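Protein ACDH-11, isoform b (Caenorhabditis elegans, PDB 4Y9J) is a flavoprotein of the acyl-CoA dehydrogenase family that binds FAD and is built as an assembly of four chains. Local coordinates at residues R216-K221 / L289-I294; A232-R237 / F255-R260; S368-F373 / A538-H543. All blocks are in the same frame, centred on the assembly; numbering follows the deposited sequence.

Contact 1. Residues R216-K221 / L289-I294; sequences RLHGYK and LLDGAI
L217 O takes two backbone donors from the other strand, and the bulge in this antiparallel pair is built on that double grip. G292 N comes in at 2.8 Å from L217 O, standing well above the carbonyl plane, while A293 N lies in that plane on a lone pair, at a longer 3.3 Å from L217 O. Returning the bond, L217 N gives its hydrogen to A293 O at 2.8 Å. G292 and A293 thus both stand opposite the single residue L217: a G1 beta bulge, with the glycine at phi 86°, where a side chain would jam against the carbonyl of D291. Past the bulge the ladder resumes between G219 and L290, bonded in both directions.

On one face of the sheet the H218 ring lies with G292 N over it, NE2 to N 3.2 Å, offset toward the rim and badly angled for a bond. D291 OD1 approaches the edge of the same ring, 3.1 Å from CD2, with the carboxylate turned 54° from the ring plane. With CG anti to the backbone N (chi1 180°), D291 has that carbon 4.0 Å from H218 CD2. The two strands, 214-225 and 285-298, are neighbours in the beta-sheet of the acyl-CoA dehydrogenase middle domain. Further along this face, L289 CD1 meets Y220 CD2 at 4.2 Å.

On the opposite face L290 CD2 packs against L217 CB and also touches the K221 chain at CE. The second shell fixes the polar ends: K221 NZ forms a salt bridge with E192 and hydrogen bonds with W189 O and T234 OG1, and Y220 OH hydrogen-bonds E287. D291 OD2 hydrogen-bonds H11 N of the second subunit, and NE2 of the same histidine hydrogen-bonds L289 O.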
loop_
_atom_site.group_PDB
_atom_site.type_symbol
_atom_site.label_atom_id
_atom_site.label_comp_id
_atom_site.label_asym_id
_atom_site.label_seq_id
_atom_site.Cartn_x
_atom_site.Cartn_y
_atom_site.Cartn_z
ATOM N N ARG B 216 6.803 27.165 -28.303
ATOM C CA ARG B 216 7.127 25.814 -27.780
ATOM C C ARG B 216 7.853 26.085 -26.482
ATOM O O ARG B 216 8.848 26.796 -26.529
ATOM C CB ARG B 216 8.202 25.190 -28.696
ATOM C CG ARG B 216 7.781 24.241 -29.751
ATOM C CD ARG B 216 9.007 23.441 -30.231
ATOM N NE ARG B 216 9.986 24.171 -31.052
ATOM C CZ ARG B 216 11.310 24.299 -30.835
ATOM N NH1 ARG B 216 11.946 23.816 -29.778
ATOM N NH2 ARG B 216 12.035 24.931 -31.727
ATOM N N LEU B 217 7.396 25.522 -25.370
ATOM C CA LEU B 217 8.061 25.690 -24.085
ATOM C C LEU B 217 8.947 24.490 -23.722
ATOM O O LEU B 217 8.545 23.324 -23.876
ATOM C CB LEU B 217 7.058 25.926 -22.934
ATOM C CG LEU B 217 6.061 27.059 -23.106
ATOM C CD1 LEU B 217 5.168 27.242 -21.896
ATOM C CD2 LEU B 217 6.754 28.386 -23.520
ATOM N N HIS B 218 10.087 24.833 -23.112
ATOM C CA HIS B 218 11.109 23.886 -22.675
ATOM C C HIS B 218 11.568 24.283 -21.284
ATOM O O HIS B 218 12.176 25.371 -21.101
ATOM C CB HIS B 218 12.282 23.866 -23.678
ATOM C CG HIS B 218 11.925 23.271 -25.003
ATOM N ND1 HIS B 218 11.431 24.025 -26.057
ATOM C CD2 HIS B 218 12.011 22.009 -25.458
ATOM C CE1 HIS B 218 11.183 23.242 -27.079
ATOM N NE2 HIS B 218 11.528 22.015 -26.746
ATOM N N GLY B 219 11.265 23.464 -20.323
ATOM C CA GLY B 219 11.573 23.775 -18.914
ATOM C C GLY B 219 11.140 22.708 -17.971
ATOM O O GLY B 219 10.555 21.658 -18.412
ATOM N N TYR B 220 11.372 22.948 -16.672
ATOM C CA TYR B 220 11.010 22.021 -15.650
ATOM C C TYR B 220 10.174 22.735 -14.587
ATOM O O TYR B 220 10.692 23.676 -13.961
ATOM C CB TYR B 220 12.255 21.402 -15.017
ATOM C CG TYR B 220 11.968 20.153 -14.194
ATOM C CD1 TYR B 220 11.432 20.191 -12.910
ATOM C CD2 TYR B 220 12.329 18.932 -14.690
ATOM C CE1 TYR B 220 11.222 19.022 -12.185
ATOM C CE2 TYR B 220 12.062 17.768 -14.005
ATOM C CZ TYR B 220 11.552 17.794 -12.755
ATOM O OH TYR B 220 11.313 16.585 -12.135
ATOM N N LYS B 221 8.909 22.369 -14.414
ATOM C CA LYS B 221 8.059 23.007 -13.419
ATOM C C LYS B 221 8.093 22.135 -12.164
ATOM O O LYS B 221 7.726 20.968 -12.168
ATOM C CB LYS B 221 6.671 23.193 -13.975
ATOM C CG LYS B 221 6.667 24.082 -15.187
ATOM C CD LYS B 221 7.173 25.517 -14.861
ATOM C CE LYS B 221 7.284 26.366 -16.101
ATOM N NZ LYS B 221 7.526 27.785 -15.723
ATOM N N LEU B 289 7.973 18.066 -16.812
ATOM C CA LEU B 289 9.007 18.319 -17.757
ATOM C C LEU B 289 8.351 18.729 -19.052
ATOM O O LEU B 289 7.662 17.910 -19.710
ATOM C CB LEU B 289 9.952 17.121 -17.892
ATOM C CG LEU B 289 11.023 17.163 -18.972
ATOM C CD1 LEU B 289 11.970 18.341 -18.825
ATOM C CD2 LEU B 289 11.919 15.918 -19.061
ATOM N N LEU B 290 8.605 19.972 -19.430
ATOM C CA LEU B 290 8.097 20.620 -20.660
ATOM C C LEU B 290 9.112 20.499 -21.757
ATOM O O LEU B 290 10.259 20.995 -21.661
ATOM C CB LEU B 290 7.771 22.085 -20.442
ATOM C CG LEU B 290 6.426 22.489 -19.804
ATOM C CD1 LEU B 290 5.925 21.653 -18.693
ATOM C CD2 LEU B 290 6.413 23.923 -19.353
ATOM N N ASP B 291 8.719 19.820 -22.820
ATOM C CA ASP B 291 9.553 19.689 -23.971
ATOM C C ASP B 291 8.723 19.881 -25.213
ATOM O O ASP B 291 8.222 18.907 -25.798
ATOM C CB ASP B 291 10.212 18.314 -23.980
ATOM C CG ASP B 291 11.109 18.103 -25.174
ATOM O OD1 ASP B 291 11.393 19.046 -25.954
ATOM O OD2 ASP B 291 11.520 16.946 -25.351
ATOM N N GLY B 292 8.601 21.129 -25.647
ATOM C CA GLY B 292 7.812 21.446 -26.849
ATOM C C GLY B 292 6.305 21.642 -26.565
ATOM O O GLY B 292 5.465 21.553 -27.500
ATOM N N ALA B 293 5.943 21.950 -25.323
ATOM C CA ALA B 293 4.549 22.307 -24.970
ATOM C C ALA B 293 4.113 23.558 -25.710
ATOM O O ALA B 293 4.744 24.580 -25.627
ATOM C CB ALA B 293 4.428 22.531 -23.485
ATOM N N ILE B 294 3.040 23.457 -26.464
ATOM C CA ILE B 294 2.545 24.598 -27.259
ATOM C C ILE B 294 1.749 25.575 -26.398
ATOM O O ILE B 294 0.781 25.187 -25.713
ATOM C CB ILE B 294 1.721 24.079 -28.433
ATOM C CG1 ILE B 294 2.634 23.173 -29.247
ATOM C CG2 ILE B 294 1.264 25.235 -29.323
ATOM C CD1 ILE B 294 1.945 22.423 -30.351
#

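Contact 2. Residues A232-R237 / F255-R260; sequences ALTLAR and FLLKIR
F255 and A236 meet at the end of a twisted antiparallel pair, the alanine CB standing 3.6 Å from ring atom CE1. The ring turns its edge to the neighbouring strand, with the carbonyl oxygens of T234 and A236 near its plane. CG of F255 is anti to its carbonyl carbon (chi1 -64°) and beside the backbone N; chi2 (82°) then turns the ring, which Y215 meets edge-to-face.

T234 and L257 lie on the same face of the sheet as F255, and their side chains slant across each other, bringing CG2 of the threonine to 3.9 Å from CD2 of the leucine. L257 CD2 also lies 3.5 Å from A232 O. T234 OG1 has other partners, W189 O and the K221 amine.

On the reverse face L233 and L256 cross at a slant, CD2 of L233 touching CD1 of L256 at 3.7 Å, and I298 of strand 285-298 packs on L233. Four backbone bonds set this register: A232 and L257 exchange one in each direction, and so do T234 and F255, the shortest being F255 N to T234 O at 2.8 Å. The short strand axes run 134° apart, well off strict antiparallel. Such strong twist, with apolar side chains on both faces, fits the curled beta-sheet of the acyl-CoA dehydrogenase middle domain.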
loop_
_atom_site.group_PDB
_atom_site.type_symbol
_atom_site.label_atom_id
_atom_site.label_comp_id
_atom_site.label_asym_id
_atom_site.label_seq_id
_atom_site.Cartn_x
_atom_site.Cartn_y
_atom_site.Cartn_z
ATOM N N ALA B 232 -3.405 26.165 -18.081
ATOM C CA ALA B 232 -2.502 26.711 -17.110
ATOM C C ALA B 232 -1.877 27.983 -17.621
ATOM O O ALA B 232 -1.673 28.154 -18.800
ATOM C CB ALA B 232 -1.421 25.694 -16.761
ATOM N N LEU B 233 -1.581 28.852 -16.686
ATOM C CA LEU B 233 -0.769 30.028 -16.923
ATOM C C LEU B 233 0.618 29.721 -16.448
ATOM O O LEU B 233 0.779 29.149 -15.357
ATOM C CB LEU B 233 -1.359 31.193 -16.171
ATOM C CG LEU B 233 -2.734 31.697 -16.746
ATOM C CD1 LEU B 233 -3.295 32.838 -15.926
ATOM C CD2 LEU B 233 -2.473 32.294 -18.083
ATOM N N THR B 234 1.621 30.147 -17.218
ATOM C CA THR B 234 2.999 29.965 -16.803
ATOM C C THR B 234 3.904 31.048 -17.344
ATOM O O THR B 234 3.477 31.850 -18.166
ATOM C CB THR B 234 3.506 28.551 -17.257
ATOM O OG1 THR B 234 4.764 28.219 -16.630
ATOM C CG2 THR B 234 3.584 28.455 -18.712
ATOM N N LEU B 235 5.125 31.127 -16.806
ATOM C CA LEU B 235 6.124 32.126 -17.208
ATOM C C LEU B 235 7.217 31.392 -17.898
ATOM O O LEU B 235 7.505 30.271 -17.481
ATOM C CB LEU B 235 6.727 32.746 -15.969
ATOM C CG LEU B 235 5.713 33.522 -15.137
ATOM C CD1 LEU B 235 6.415 34.015 -13.865
ATOM C CD2 LEU B 235 5.101 34.717 -15.891
ATOM N N ALA B 236 7.823 32.022 -18.894
ATOM C CA ALA B 236 8.985 31.525 -19.602
ATOM C C ALA B 236 9.781 32.657 -20.213
ATOM O O ALA B 236 9.274 33.766 -20.346
ATOM C CB ALA B 236 8.540 30.572 -20.710
ATOM N N ARG B 237 11.017 32.359 -20.609
ATOM C CA ARG B 237 11.903 33.293 -21.268
ATOM C C ARG B 237 11.942 33.091 -22.747
ATOM O O ARG B 237 12.308 32.021 -23.233
ATOM C CB ARG B 237 13.312 33.109 -20.750
ATOM C CG ARG B 237 13.435 33.307 -19.253
ATOM C CD ARG B 237 14.887 33.286 -18.769
ATOM N NE ARG B 237 14.844 33.234 -17.328
ATOM C CZ ARG B 237 14.692 34.276 -16.519
ATOM N NH1 ARG B 237 14.675 35.541 -17.012
ATOM N NH2 ARG B 237 14.569 34.049 -15.212
ATOM N N PHE B 255 2.352 33.109 -20.433
ATOM C CA PHE B 255 1.811 32.184 -21.420
ATOM C C PHE B 255 0.603 31.478 -20.901
ATOM O O PHE B 255 0.490 31.167 -19.704
ATOM C CB PHE B 255 2.842 31.106 -21.853
ATOM C CG PHE B 255 4.038 31.663 -22.542
ATOM C CD1 PHE B 255 5.079 32.184 -21.806
ATOM C CD2 PHE B 255 4.106 31.706 -23.907
ATOM C CE1 PHE B 255 6.180 32.740 -22.429
ATOM C CE2 PHE B 255 5.229 32.255 -24.560
ATOM C CZ PHE B 255 6.265 32.770 -23.801
ATOM N N LEU B 256 -0.256 31.160 -21.829
ATOM C CA LEU B 256 -1.468 30.400 -21.578
ATOM C C LEU B 256 -1.398 29.162 -22.431
ATOM O O LEU B 256 -1.124 29.296 -23.634
ATOM C CB LEU B 256 -2.745 31.186 -21.972
ATOM C CG LEU B 256 -4.086 30.453 -21.789
ATOM C CD1 LEU B 256 -4.433 30.186 -20.341
ATOM C CD2 LEU B 256 -5.220 31.249 -22.485
ATOM N N LEU B 257 -1.647 27.995 -21.826
ATOM C CA LEU B 257 -1.680 26.733 -22.564
ATOM C C LEU B 257 -2.737 25.768 -22.148
ATOM O O LEU B 257 -3.236 25.826 -20.999
ATOM C CB LEU B 257 -0.338 26.013 -22.556
ATOM C CG LEU B 257 0.165 25.342 -21.284
ATOM C CD1 LEU B 257 1.147 24.232 -21.598
ATOM C CD2 LEU B 257 0.828 26.288 -20.390
ATOM N N LYS B 258 -3.097 24.891 -23.094
ATOM C CA LYS B 258 -3.947 23.748 -22.824
ATOM C C LYS B 258 -3.051 22.588 -22.355
ATOM O O LYS B 258 -2.029 22.347 -22.976
ATOM C CB LYS B 258 -4.741 23.286 -24.041
ATOM C CG LYS B 258 -6.031 24.037 -24.238
ATOM C CD LYS B 258 -6.770 23.500 -25.412
ATOM C CE LYS B 258 -7.544 22.210 -25.101
ATOM N NZ LYS B 258 -8.498 22.337 -23.987
ATOM N N ILE B 259 -3.450 21.916 -21.287
ATOM C CA ILE B 259 -2.627 20.875 -20.667
ATOM C C ILE B 259 -2.676 19.631 -21.569
ATOM O O ILE B 259 -1.663 18.927 -21.758
ATOM C CB ILE B 259 -3.082 20.622 -19.235
ATOM C CG1 ILE B 259 -2.821 21.890 -18.405
ATOM C CG2 ILE B 259 -2.345 19.435 -18.590
ATOM C CD1 ILE B 259 -3.243 21.772 -16.936
ATOM N N ARG B 260 -3.830 19.364 -22.158
ATOM C CA ARG B 260 -4.047 18.180 -23.000
ATOM C C ARG B 260 -4.615 18.588 -24.321
ATOM O O ARG B 260 -5.340 19.561 -24.418
ATOM C CB ARG B 260 -4.982 17.157 -22.320
ATOM C CG ARG B 260 -4.372 16.586 -21.039
ATOM C CD ARG B 260 -5.304 15.612 -20.225
ATOM N NE ARG B 260 -4.580 15.226 -19.013
ATOM C CZ ARG B 260 -4.450 15.984 -17.903
ATOM N NH1 ARG B 260 -5.095 17.153 -17.737
ATOM N NH2 ARG B 260 -3.658 15.518 -16.918
#

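Contact 3. Residues S368-F373 / A538-H543; sequences SMLLLF and ALLIDH
L370 pushes its side chain into the facing helix, and more of its surface is covered by that helix than is the case for any other residue here. The contact is mainly leucine on leucine. CB of L370 meets CB of L539 at 4.0 Å, where the two backbones also come nearest. Farther out, L370 CD1 touches L540 CD2 at 3.7 Å. L371 joins from the flank: its side chain crosses that of L539 at about a right angle, the two CD1 atoms 4.1 Å apart, and L539 CD1 reaches on to the L371 CA.

A second kind of contact sets leucine methyls against backbone carbonyl oxygens. L370 CD1 lies 3.6 Å from the carbonyl oxygen of L539, an oxygen already taken along its own helix by H543 N. In return, L539 CD1 sits 3.7 Å from L370 O.

The third is with H543, whose CB approaches L370 CD1 at 3.6 Å. With CG anti to the backbone N (chi1 -176°), H543 has that atom 3.9 Å from L370 CD1; the L370 and H543 side chains cross at about a right angle. R40 of helix 34-41 packs on H543 and forms a salt bridge with D542; T37 of that helix lies against L370.

The short helix axes cross at 89°, 9.2 Å apart, a near-perpendicular packing that joins helix 352-383 of the acyl-CoA dehydrogenase C-terminal helical domain to helix 524-545 of the further C-terminal region of ACDH-11.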
loop_
_atom_site.group_PDB
_atom_site.type_symbol
_atom_site.label_atom_id
_atom_site.label_comp_id
_atom_site.label_asym_id
_atom_site.label_seq_id
_atom_site.Cartn_x
_atom_site.Cartn_y
_atom_site.Cartn_z
ATOM N N SER B 368 -9.638 38.394 11.961
ATOM C CA SER B 368 -9.200 38.041 10.602
ATOM C C SER B 368 -10.359 37.794 9.608
ATOM O O SER B 368 -10.276 38.040 8.442
ATOM C CB SER B 368 -8.256 36.868 10.646
ATOM O OG SER B 368 -7.131 37.288 11.293
ATOM N N MET B 369 -11.431 37.296 10.115
ATOM C CA MET B 369 -12.617 37.147 9.349
ATOM C C MET B 369 -13.106 38.511 8.826
ATOM O O MET B 369 -13.477 38.627 7.659
ATOM C CB MET B 369 -13.646 36.560 10.278
ATOM C CG MET B 369 -14.733 35.906 9.584
ATOM S SD MET B 369 -14.099 34.232 9.217
ATOM C CE MET B 369 -15.585 34.237 8.241
ATOM N N LEU B 370 -13.134 39.532 9.680
ATOM C CA LEU B 370 -13.635 40.866 9.259
ATOM C C LEU B 370 -12.645 41.441 8.261
ATOM O O LEU B 370 -13.037 42.114 7.357
ATOM C CB LEU B 370 -13.869 41.750 10.463
ATOM C CG LEU B 370 -15.054 41.349 11.330
ATOM C CD1 LEU B 370 -15.447 42.517 12.173
ATOM C CD2 LEU B 370 -16.266 40.882 10.507
ATOM N N LEU B 371 -11.350 41.170 8.428
ATOM C CA LEU B 371 -10.338 41.625 7.494
ATOM C C LEU B 371 -10.598 40.970 6.144
ATOM O O LEU B 371 -10.448 41.621 5.127
ATOM C CB LEU B 371 -8.929 41.348 8.016
ATOM C CG LEU B 371 -7.679 42.011 7.403
ATOM C CD1 LEU B 371 -7.677 43.494 7.677
ATOM C CD2 LEU B 371 -6.365 41.404 7.922
ATOM N N LEU B 372 -10.935 39.671 6.143
ATOM C CA LEU B 372 -11.241 38.958 4.921
ATOM C C LEU B 372 -12.388 39.580 4.169
ATOM O O LEU B 372 -12.333 39.716 2.931
ATOM C CB LEU B 372 -11.619 37.528 5.232
ATOM C CG LEU B 372 -12.201 36.711 4.077
ATOM C CD1 LEU B 372 -11.207 36.556 2.928
ATOM C CD2 LEU B 372 -12.661 35.348 4.596
ATOM N N PHE B 373 -13.453 39.914 4.887
ATOM C CA PHE B 373 -14.624 40.515 4.238
ATOM C C PHE B 373 -14.393 41.974 3.818
ATOM O O PHE B 373 -14.924 42.390 2.820
ATOM C CB PHE B 373 -15.904 40.275 5.067
ATOM C CG PHE B 373 -16.457 38.930 4.804
ATOM C CD1 PHE B 373 -17.176 38.696 3.635
ATOM C CD2 PHE B 373 -16.146 37.860 5.622
ATOM C CE1 PHE B 373 -17.601 37.406 3.296
ATOM C CE2 PHE B 373 -16.553 36.563 5.281
ATOM C CZ PHE B 373 -17.291 36.346 4.125
ATOM N N ALA B 538 -9.965 47.856 14.203
ATOM C CA ALA B 538 -10.889 48.934 13.790
ATOM C C ALA B 538 -12.183 48.367 13.162
ATOM O O ALA B 538 -13.287 48.899 13.380
ATOM C CB ALA B 538 -10.192 49.803 12.770
ATOM N N LEU B 539 -12.022 47.286 12.408
ATOM C CA LEU B 539 -13.145 46.564 11.800
ATOM C C LEU B 539 -14.017 45.945 12.864
ATOM O O LEU B 539 -15.221 46.095 12.827
ATOM C CB LEU B 539 -12.661 45.517 10.824
ATOM C CG LEU B 539 -12.202 46.064 9.480
ATOM C CD1 LEU B 539 -11.326 45.052 8.837
ATOM C CD2 LEU B 539 -13.386 46.417 8.579
ATOM N N LEU B 540 -13.402 45.346 13.879
ATOM C CA LEU B 540 -14.150 44.763 14.984
ATOM C C LEU B 540 -14.944 45.811 15.747
ATOM O O LEU B 540 -16.046 45.555 16.203
ATOM C CB LEU B 540 -13.181 44.017 15.946
ATOM C CG LEU B 540 -12.729 42.637 15.472
ATOM C CD1 LEU B 540 -11.630 42.118 16.355
ATOM C CD2 LEU B 540 -13.887 41.656 15.458
ATOM N N ILE B 541 -14.390 47.011 15.845
ATOM C CA ILE B 541 -14.994 48.078 16.606
ATOM C C ILE B 541 -16.209 48.576 15.843
ATOM O O ILE B 541 -17.244 48.814 16.459
ATOM C CB ILE B 541 -14.026 49.252 16.867
ATOM C CG1 ILE B 541 -13.042 48.888 17.964
ATOM C CG2 ILE B 541 -14.760 50.499 17.357
ATOM C CD1 ILE B 541 -11.776 49.717 17.929
ATOM N N ASP B 542 -16.028 48.765 14.542
ATOM C CA ASP B 542 -17.077 49.221 13.659
ATOM C C ASP B 542 -18.211 48.200 13.667
ATOM O O ASP B 542 -19.379 48.540 13.822
ATOM C CB ASP B 542 -16.498 49.392 12.270
ATOM C CG ASP B 542 -17.431 50.120 11.311
ATOM O OD1 ASP B 542 -17.909 51.222 11.614
ATOM O OD2 ASP B 542 -17.658 49.553 10.236
ATOM N N HIS B 543 -17.866 46.940 13.588
ATOM C CA HIS B 543 -18.849 45.879 13.704
ATOM C C HIS B 543 -19.628 45.866 15.017
ATOM O O HIS B 543 -20.859 45.756 14.996
ATOM C CB HIS B 543 -18.145 44.562 13.523
ATOM C CG HIS B 543 -19.048 43.373 13.531
ATOM N ND1 HIS B 543 -19.254 42.597 14.653
ATOM C CD2 HIS B 543 -19.732 42.778 12.532
ATOM C CE1 HIS B 543 -20.046 41.585 14.344
ATOM N NE2 HIS B 543 -20.369 41.692 13.070
#

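In the fold
Contacts 1 and 2 lie in the same mixed sheet of the middle domain, their centres 9 Å apart, and contact 2 is nested in the loop that contact 1 closes. Strands 214-225 and 231-238 follow one another in the chain, while 252-258 and 285-298 are neighbours in the sheet. The two contacts touch directly, L217 CD1 lying 3.8 Å from T234 CG2. Contact 3 comes later in the chain, among helices on the opposite side of the chain's centre, with its centre about 44 Å from that of contact 1 and 38 Å from that of contact 2. Contacts 1 and 2 are thus two pairings within one beta domain, and contact 3 joins two helical regions.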